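Local coordinates for protein PadR family transcriptional regulator (Listeria monocytogenes, PDB 6ABQ) that probably binds DNA as a dimeric PadR-family transcriptional regulator, using a winged helix-turn-helix domain, with its activity thought to respond to a bound ligand, at residues 17-22 / 63-68; 35-40 / 46-51. All coordinates share one frame; numbering follows the deposited sequence.

Contact 1 of 2, residues 17-22 / 63-68; sequences SLEGMI and KGLVEI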
ATOM      1  N   SER B  17       3.529   0.450  -2.977  1.00 33.67           N
ATOM      2  CA  SER B  17       3.208   0.322  -4.399  1.00 33.17           C
ATOM      3  C   SER B  17       3.827   1.446  -5.215  1.00 32.25           C
ATOM      4  O   SER B  17       4.277   1.216  -6.333  1.00 33.35           O
ATOM      5  CB  SER B  17       1.697   0.278  -4.620  1.00 32.39           C
ATOM      6  OG  SER B  17       1.185  -0.972  -4.212  1.00 34.04           O
ATOM      7  N   LEU B  18       3.850   2.648  -4.629  1.00 31.06           N
ATOM      8  CA  LEU B  18       4.347   3.866  -5.276  1.00 30.86           C
ATOM      9  C   LEU B  18       5.768   3.766  -5.812  1.00 31.88           C
ATOM     10  O   LEU B  18       6.011   4.128  -6.966  1.00 32.68           O
ATOM     11  CB  LEU B  18       4.213   5.085  -4.354  1.00 30.72           C
ATOM     12  CG  LEU B  18       2.911   5.882  -4.461  1.00 30.51           C
ATOM     13  CD1 LEU B  18       2.965   7.090  -3.531  1.00 31.69           C
ATOM     14  CD2 LEU B  18       2.628   6.307  -5.901  1.00 31.07           C
ATOM     15  N   GLU B  19       6.682   3.267  -4.978  1.00 32.46           N
ATOM     16  CA  GLU B  19       8.067   3.035  -5.372  1.00 33.83           C
ATOM     17  C   GLU B  19       8.179   2.109  -6.599  1.00 35.29           C
ATOM     18  O   GLU B  19       8.941   2.396  -7.528  1.00 36.53           O
ATOM     19  CB  GLU B  19       8.859   2.467  -4.197  1.00 35.10           C
ATOM     20  CG  GLU B  19      10.352   2.423  -4.447  1.00 36.79           C
ATOM     21  CD  GLU B  19      11.152   1.940  -3.260  1.00 38.84           C
ATOM     22  OE1 GLU B  19      11.109   2.591  -2.193  1.00 39.01           O
ATOM     23  OE2 GLU B  19      11.848   0.916  -3.413  1.00 41.19           O
ATOM     24  N   GLY B  20       7.408   1.022  -6.590  1.00 21.54           N
ATOM     25  CA  GLY B  20       7.396   0.034  -7.664  1.00 22.06           C
ATOM     26  C   GLY B  20       6.912   0.610  -8.980  1.00 19.73           C
ATOM     27  O   GLY B  20       7.486   0.322 -10.036  1.00 19.08           O
ATOM     28  N   MET B  21       5.859   1.426  -8.901  1.00 19.02           N
ATOM     29  CA  MET B  21       5.292   2.126 -10.059  1.00 17.37           C
ATOM     30  C   MET B  21       6.307   3.051 -10.713  1.00 14.69           C
ATOM     31  O   MET B  21       6.453   3.046 -11.940  1.00 14.20           O
ATOM     32  CB  MET B  21       4.024   2.907  -9.676  1.00 17.61           C
ATOM     33  CG  MET B  21       2.823   2.065  -9.257  1.00 20.74           C
ATOM     34  SD  MET B  21       2.271   0.923 -10.535  1.00 22.89           S
ATOM     35  CE  MET B  21       3.249  -0.530 -10.166  1.00 24.97           C
ATOM     36  N   ILE B  22       7.013   3.814  -9.880  1.00 13.63           N
ATOM     37  CA  ILE B  22       8.008   4.782 -10.336  1.00 11.70           C
ATOM     38  C   ILE B  22       9.184   4.067 -11.014  1.00 11.65           C
ATOM     39  O   ILE B  22       9.559   4.436 -12.127  1.00 10.82           O
ATOM     40  CB  ILE B  22       8.438   5.741  -9.191  1.00 11.47           C
ATOM     41  CG1 ILE B  22       7.224   6.583  -8.756  1.00 11.76           C
ATOM     42  CG2 ILE B  22       9.582   6.647  -9.643  1.00 10.24           C
ATOM     43  CD1 ILE B  22       7.389   7.387  -7.485  1.00 12.58           C
ATOM     44  N   LYS B  63      19.023   4.077  -2.315  1.00 18.09           N
ATOM     45  CA  LYS B  63      18.916   2.638  -2.562  1.00 18.52           C
ATOM     46  C   LYS B  63      19.866   2.132  -3.664  1.00 18.53           C
ATOM     47  O   LYS B  63      20.094   0.932  -3.781  1.00 19.43           O
ATOM     48  CB  LYS B  63      17.470   2.259  -2.886  1.00 17.92           C
ATOM     49  CG  LYS B  63      16.537   2.196  -1.684  1.00 18.76           C
ATOM     50  CD  LYS B  63      15.239   1.475  -2.011  1.00 18.84           C
ATOM     51  CE  LYS B  63      14.345   1.402  -0.782  1.00 20.11           C
ATOM     52  NZ  LYS B  63      13.170   0.508  -0.996  1.00 20.83           N
ATOM     53  N   GLY B  64      20.416   3.053  -4.459  1.00 17.85           N
ATOM     54  CA  GLY B  64      21.371   2.719  -5.518  1.00 18.22           C
ATOM     55  C   GLY B  64      20.720   2.167  -6.771  1.00 17.67           C
ATOM     56  O   GLY B  64      21.365   1.461  -7.549  1.00 18.53           O
ATOM     57  N   LEU B  65      19.453   2.522  -6.976  1.00 16.56           N
ATOM     58  CA  LEU B  65      18.611   1.940  -8.030  1.00 16.39           C
ATOM     59  C   LEU B  65      18.493   2.769  -9.319  1.00 15.68           C
ATOM     60  O   LEU B  65      17.951   2.286 -10.327  1.00 15.95           O
ATOM     61  CB  LEU B  65      17.206   1.625  -7.469  1.00 16.19           C
ATOM     62  CG  LEU B  65      17.078   0.828  -6.160  1.00 17.16           C
ATOM     63  CD1 LEU B  65      15.613   0.674  -5.796  1.00 17.19           C
ATOM     64  CD2 LEU B  65      17.769  -0.535  -6.192  1.00 18.65           C
ATOM     65  N   VAL B  66      18.992   4.006  -9.281  1.00 15.10           N
ATOM     66  CA  VAL B  66      18.824   4.958 -10.391  1.00 14.56           C
ATOM     67  C   VAL B  66      20.111   5.684 -10.760  1.00 15.11           C
ATOM     68  O   VAL B  66      20.998   5.865  -9.930  1.00 15.63           O
ATOM     69  CB  VAL B  66      17.692   6.006 -10.146  1.00 13.45           C
ATOM     70  CG1 VAL B  66      16.310   5.362 -10.210  1.00 13.28           C
ATOM     71  CG2 VAL B  66      17.891   6.772  -8.837  1.00 13.29           C
ATOM     72  N   GLU B  67      20.179   6.100 -12.023  1.00 15.30           N
ATOM     73  CA  GLU B  67      21.282   6.883 -12.567  1.00 16.13           C
ATOM     74  C   GLU B  67      20.757   8.242 -13.028  1.00 15.47           C
ATOM     75  O   GLU B  67      19.668   8.328 -13.601  1.00 14.82           O
ATOM     76  CB  GLU B  67      21.946   6.117 -13.704  1.00 17.58           C
ATOM     77  CG  GLU B  67      22.553   4.800 -13.231  1.00 18.57           C
ATOM     78  CD  GLU B  67      23.272   4.021 -14.312  1.00 20.47           C
ATOM     79  OE1 GLU B  67      23.922   4.629 -15.187  1.00 21.51           O
ATOM     80  OE2 GLU B  67      23.205   2.777 -14.267  1.00 21.27           O
ATOM     81  N   ILE B  68      21.520   9.299 -12.746  1.00 15.94           N
ATOM     82  CA  ILE B  68      21.031  10.669 -12.898  1.00 15.51           C
ATOM     83  C   ILE B  68      21.818  11.469 -13.948  1.00 16.80           C
ATOM     84  O   ILE B  68      23.035  11.617 -13.845  1.00 18.18           O
ATOM     85  CB  ILE B  68      21.003  11.447 -11.548  1.00 15.27           C
ATOM     86  CG1 ILE B  68      20.331  10.638 -10.431  1.00 14.47           C
ATOM     87  CG2 ILE B  68      20.276  12.780 -11.695  1.00 14.95           C
ATOM     88  CD1 ILE B  68      21.289  10.070  -9.402  1.00 15.34           C
TER
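Glu19, on the first turns of helix 17-27, faces the turn that leads from helix 50-62 into strand 66-72, and even the closest pair of CA atoms, those of Glu19 and Leu65, is 10.9 Å apart. Two long side chains bridge the gap. Glu19 sends CG anti to its own backbone N (chi1 -170°) and runs on extended, while Lys63 comes from the opposite direction with its chain stretched out to the ammonium group. They meet in a salt bridge: Lys63 NZ lies 2.8 Å from Glu19 OE2, on the syn lone pair of that oxygen, and makes a weak second bond to Glu19 OE1 at 3.2 Å. The ammonium sits in front of the carboxylate, close to its plane, nearer OE2 than OE1. Glu19 OE1 is also engaged by Arg59 of helix 50-62, so the buried carboxylate is shared by two cations, which would be expected to keep it ionised. Alongside the ion pair, Leu65 CD1 only brushes Glu19 OE2 at 4.5 Å. Gly64, with positive phi, ends helix 50-62 in a Schellman motif before the chain enters strand 66-72. Leu65 then packs on Leu60 of helix 50-62 and on Glu91 of helix 86-110, its backbone bonded to Ser85, while Met21 of helix 17-27 lies against Phe95 and Trp96 of helix 86-110 and touches Ile106 of the second subunit.

Contact 2 of 2, residues 35-40 / 46-51; sequences EITKYL and DEIVEG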
ATOM      1  N   GLU B  35       7.375  14.641 -15.010  1.00 13.75           N
ATOM      2  CA  GLU B  35       6.796  13.659 -15.939  1.00 13.51           C
ATOM      3  C   GLU B  35       6.272  12.389 -15.240  1.00 12.03           C
ATOM      4  O   GLU B  35       5.178  11.916 -15.552  1.00 12.66           O
ATOM      5  CB  GLU B  35       7.815  13.303 -17.034  1.00 13.78           C
ATOM      6  CG  GLU B  35       7.237  12.542 -18.222  1.00 14.78           C
ATOM      7  CD  GLU B  35       8.217  12.448 -19.375  1.00 16.03           C
ATOM      8  OE1 GLU B  35       9.184  11.667 -19.275  1.00 14.93           O
ATOM      9  OE2 GLU B  35       8.017  13.153 -20.384  1.00 18.60           O
ATOM     10  N   ILE B  36       7.048  11.858 -14.296  1.00 10.68           N
ATOM     11  CA  ILE B  36       6.641  10.714 -13.466  1.00  9.98           C
ATOM     12  C   ILE B  36       5.331  11.003 -12.720  1.00 10.77           C
ATOM     13  O   ILE B  36       4.431  10.160 -12.728  1.00 11.24           O
ATOM     14  CB  ILE B  36       7.753  10.293 -12.467  1.00  9.19           C
ATOM     15  CG1 ILE B  36       8.991   9.783 -13.220  1.00  8.76           C
ATOM     16  CG2 ILE B  36       7.248   9.228 -11.484  1.00  9.33           C
ATOM     17  CD1 ILE B  36      10.297   9.896 -12.448  1.00  8.59           C
ATOM     18  N   THR B  37       5.236  12.186 -12.093  1.00 11.44           N
ATOM     19  CA  THR B  37       4.043  12.622 -11.358  1.00 12.72           C
ATOM     20  C   THR B  37       2.818  12.608 -12.269  1.00 13.81           C
ATOM     21  O   THR B  37       1.790  12.029 -11.913  1.00 14.58           O
ATOM     22  CB  THR B  37       4.205  14.042 -10.745  1.00 13.98           C
ATOM     23  OG1 THR B  37       5.429  14.125 -10.018  1.00 13.53           O
ATOM     24  CG2 THR B  37       3.049  14.377  -9.811  1.00 15.66           C
ATOM     25  N   LYS B  38       2.949  13.229 -13.443  1.00 14.43           N
ATOM     26  CA  LYS B  38       1.853  13.316 -14.421  1.00 16.21           C
ATOM     27  C   LYS B  38       1.445  11.942 -14.953  1.00 16.12           C
ATOM     28  O   LYS B  38       0.254  11.682 -15.123  1.00 17.77           O
ATOM     29  CB  LYS B  38       2.194  14.278 -15.567  1.00 17.63           C
ATOM     30  CG  LYS B  38       2.516  15.711 -15.134  1.00 18.76           C
ATOM     31  CD  LYS B  38       1.277  16.584 -14.918  1.00 21.33           C
ATOM     32  CE  LYS B  38       0.932  16.718 -13.441  1.00 21.07           C
ATOM     33  NZ  LYS B  38       1.188  18.103 -12.947  1.00 23.04           N
ATOM     34  N   TYR B  39       2.433  11.071 -15.184  1.00 14.66           N
ATOM     35  CA  TYR B  39       2.191   9.669 -15.538  1.00 14.95           C
ATOM     36  C   TYR B  39       1.318   8.956 -14.485  1.00 15.43           C
ATOM     37  O   TYR B  39       0.371   8.258 -14.840  1.00 17.23           O
ATOM     38  CB  TYR B  39       3.516   8.905 -15.774  1.00 13.62           C
ATOM     39  CG  TYR B  39       3.338   7.400 -15.788  1.00 14.25           C
ATOM     40  CD1 TYR B  39       2.808   6.740 -16.910  1.00 16.33           C
ATOM     41  CD2 TYR B  39       3.663   6.635 -14.661  1.00 13.52           C
ATOM     42  CE1 TYR B  39       2.615   5.357 -16.903  1.00 17.66           C
ATOM     43  CE2 TYR B  39       3.481   5.257 -14.644  1.00 14.83           C
ATOM     44  CZ  TYR B  39       2.957   4.619 -15.757  1.00 16.88           C
ATOM     45  OH  TYR B  39       2.784   3.246 -15.713  1.00 18.83           O
ATOM     46  N   LEU B  40       1.655   9.135 -13.207  1.00 14.38           N
ATOM     47  CA  LEU B  40       0.899   8.537 -12.103  1.00 15.38           C
ATOM     48  C   LEU B  40      -0.503   9.142 -11.944  1.00 17.37           C
ATOM     49  O   LEU B  40      -1.451   8.409 -11.660  1.00 19.19           O
ATOM     50  CB  LEU B  40       1.687   8.600 -10.782  1.00 14.48           C
ATOM     51  CG  LEU B  40       3.008   7.819 -10.744  1.00 13.18           C
ATOM     52  CD1 LEU B  40       3.904   8.308  -9.613  1.00 12.63           C
ATOM     53  CD2 LEU B  40       2.769   6.315 -10.653  1.00 14.41           C
ATOM     54  N   ASP B  46      -4.542  10.440  -8.671  1.00 30.79           N
ATOM     55  CA  ASP B  46      -4.763  11.879  -8.854  1.00 30.79           C
ATOM     56  C   ASP B  46      -4.185  12.804  -7.796  1.00 29.93           C
ATOM     57  O   ASP B  46      -4.035  13.997  -8.047  1.00 29.48           O
ATOM     58  CB  ASP B  46      -6.272  12.162  -8.923  1.00 34.08           C
ATOM     59  CG  ASP B  46      -6.785  12.269 -10.338  1.00 34.83           C
ATOM     60  OD1 ASP B  46      -6.108  12.907 -11.181  1.00 32.98           O
ATOM     61  OD2 ASP B  46      -7.884  11.732 -10.606  1.00 37.61           O
ATOM     62  N   GLU B  47      -3.898  12.280  -6.611  1.00 30.11           N
ATOM     63  CA  GLU B  47      -3.535  13.152  -5.497  1.00 30.21           C
ATOM     64  C   GLU B  47      -2.033  13.252  -5.228  1.00 27.61           C
ATOM     65  O   GLU B  47      -1.616  14.152  -4.490  1.00 27.70           O
ATOM     66  CB  GLU B  47      -4.351  12.823  -4.238  1.00 33.04           C
ATOM     67  CG  GLU B  47      -5.816  13.227  -4.374  1.00 36.12           C
ATOM     68  CD  GLU B  47      -6.642  12.997  -3.121  1.00 39.41           C
ATOM     69  OE1 GLU B  47      -6.534  11.910  -2.513  1.00 39.92           O
ATOM     70  OE2 GLU B  47      -7.419  13.906  -2.749  1.00 41.79           O
ATOM     71  N   ILE B  48      -1.228  12.369  -5.841  1.00 25.64           N
ATOM     72  CA  ILE B  48       0.242  12.437  -5.760  0.50 23.31           C
ATOM     73  C   ILE B  48       0.741  13.748  -6.370  1.00 22.23           C
ATOM     74  O   ILE B  48       0.436  14.047  -7.529  1.00 21.96           O
ATOM     75  CB  ILE B  48       0.936  11.228  -6.449  0.50 21.83           C
ATOM     76  CG1 ILE B  48       0.834   9.978  -5.589  0.50 22.78           C
ATOM     77  CG2 ILE B  48       2.418  11.476  -6.702  0.50 19.61           C
ATOM     78  CD1 ILE B  48      -0.095   8.953  -6.170  0.50 24.19           C
ATOM     79  N   VAL B  49       1.494  14.511  -5.585  1.00 21.95           N
ATOM     80  CA  VAL B  49       2.090  15.756  -6.032  1.00 21.25           C
ATOM     81  C   VAL B  49       3.572  15.532  -6.378  1.00 19.14           C
ATOM     82  O   VAL B  49       4.195  14.542  -5.946  1.00 18.44           O
ATOM     83  CB  VAL B  49       1.872  16.919  -5.011  1.00 23.01           C
ATOM     84  CG1 VAL B  49       0.381  17.136  -4.745  1.00 25.41           C
ATOM     85  CG2 VAL B  49       2.626  16.696  -3.700  1.00 23.35           C
ATOM     86  N   GLU B  50       4.105  16.455  -7.177  1.00 18.44           N
ATOM     87  CA  GLU B  50       5.493  16.470  -7.638  1.00 16.88           C
ATOM     88  C   GLU B  50       6.505  16.382  -6.484  1.00 16.85           C
ATOM     89  O   GLU B  50       7.501  15.652  -6.567  1.00 15.75           O
ATOM     90  CB  GLU B  50       5.705  17.770  -8.414  1.00 17.05           C
ATOM     91  CG  GLU B  50       6.583  17.674  -9.640  1.00 15.80           C
ATOM     92  CD  GLU B  50       6.997  19.046 -10.145  1.00 16.34           C
ATOM     93  OE1 GLU B  50       6.139  19.957 -10.247  1.00 17.56           O
ATOM     94  OE2 GLU B  50       8.197  19.214 -10.428  1.00 15.78           O
ATOM     95  N   GLY B  51       6.229  17.138  -5.420  1.00 18.40           N
ATOM     96  CA  GLY B  51       7.052  17.168  -4.213  1.00 19.05           C
ATOM     97  C   GLY B  51       7.241  15.808  -3.569  1.00 18.73           C
ATOM     98  O   GLY B  51       8.354  15.489  -3.132  1.00 18.38           O
TER
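Thr37 of helix 33-42 points its forked side chain at the start of helix 50-62: the methyl meets the main chain of the turn and Glu50 N, the hydroxyl meets Glu50 CA and CG. The methyl CG2, anti to the backbone N with chi1 at -50° for OG1, is 3.5 Å from Ile48 O and equally close to Glu50 N. The hydroxyl takes the other side, with Thr37 OG1 3.3 Å from Glu50 CA and 3.8 Å from Glu50 CG. Here the Thr37 and Glu50 side chains cross at about a right angle, and it is the aliphatic CB and CG of Glu50 that pass the hydroxyl. No hydrogen bond joins the two segments; Thr37 OG1 bonds back to Gly33 O within its own helix, and Glu50 OE2 reaches Tyr54 OH. This is the helix-turn-helix unit of the winged-helix fold, in which helix 50-62 is, by family precedent, probably the recognition helix. Val49 occupies its N-cap position. Earlier in the turn, Ile48 directs its side chain toward helix 33-42 and, in one of its two conformers, also packs on Val53 and Leu14, while its carbonyl accepts a hydrogen bond from Asn41 ND2.

In the fold
Both contacts involve helix 50-62 or its flanks: contact 2 lies at its N-terminal end and contact 1 just beyond its C-terminal end, and along the chain 35-40 / 46-51 is nested inside the loop closed by 17-22 / 63-68. Their chemistry differs. Contact 1 spans a wide gap with one ion pair, its acid buried and its lysine exposed; contact 2 is close van der Waals packing, partly buried, with the Thr37 hydroxyl and Glu50 OE2 bonded to residues outside the contact. Their centres are 14 Å apart, joined by a hydrophobic core in which Ile22 packs on Ile36, Leu40 and Ile56, and Met21 on Leu40, tying helices 17-27, 33-42 and 50-62 together.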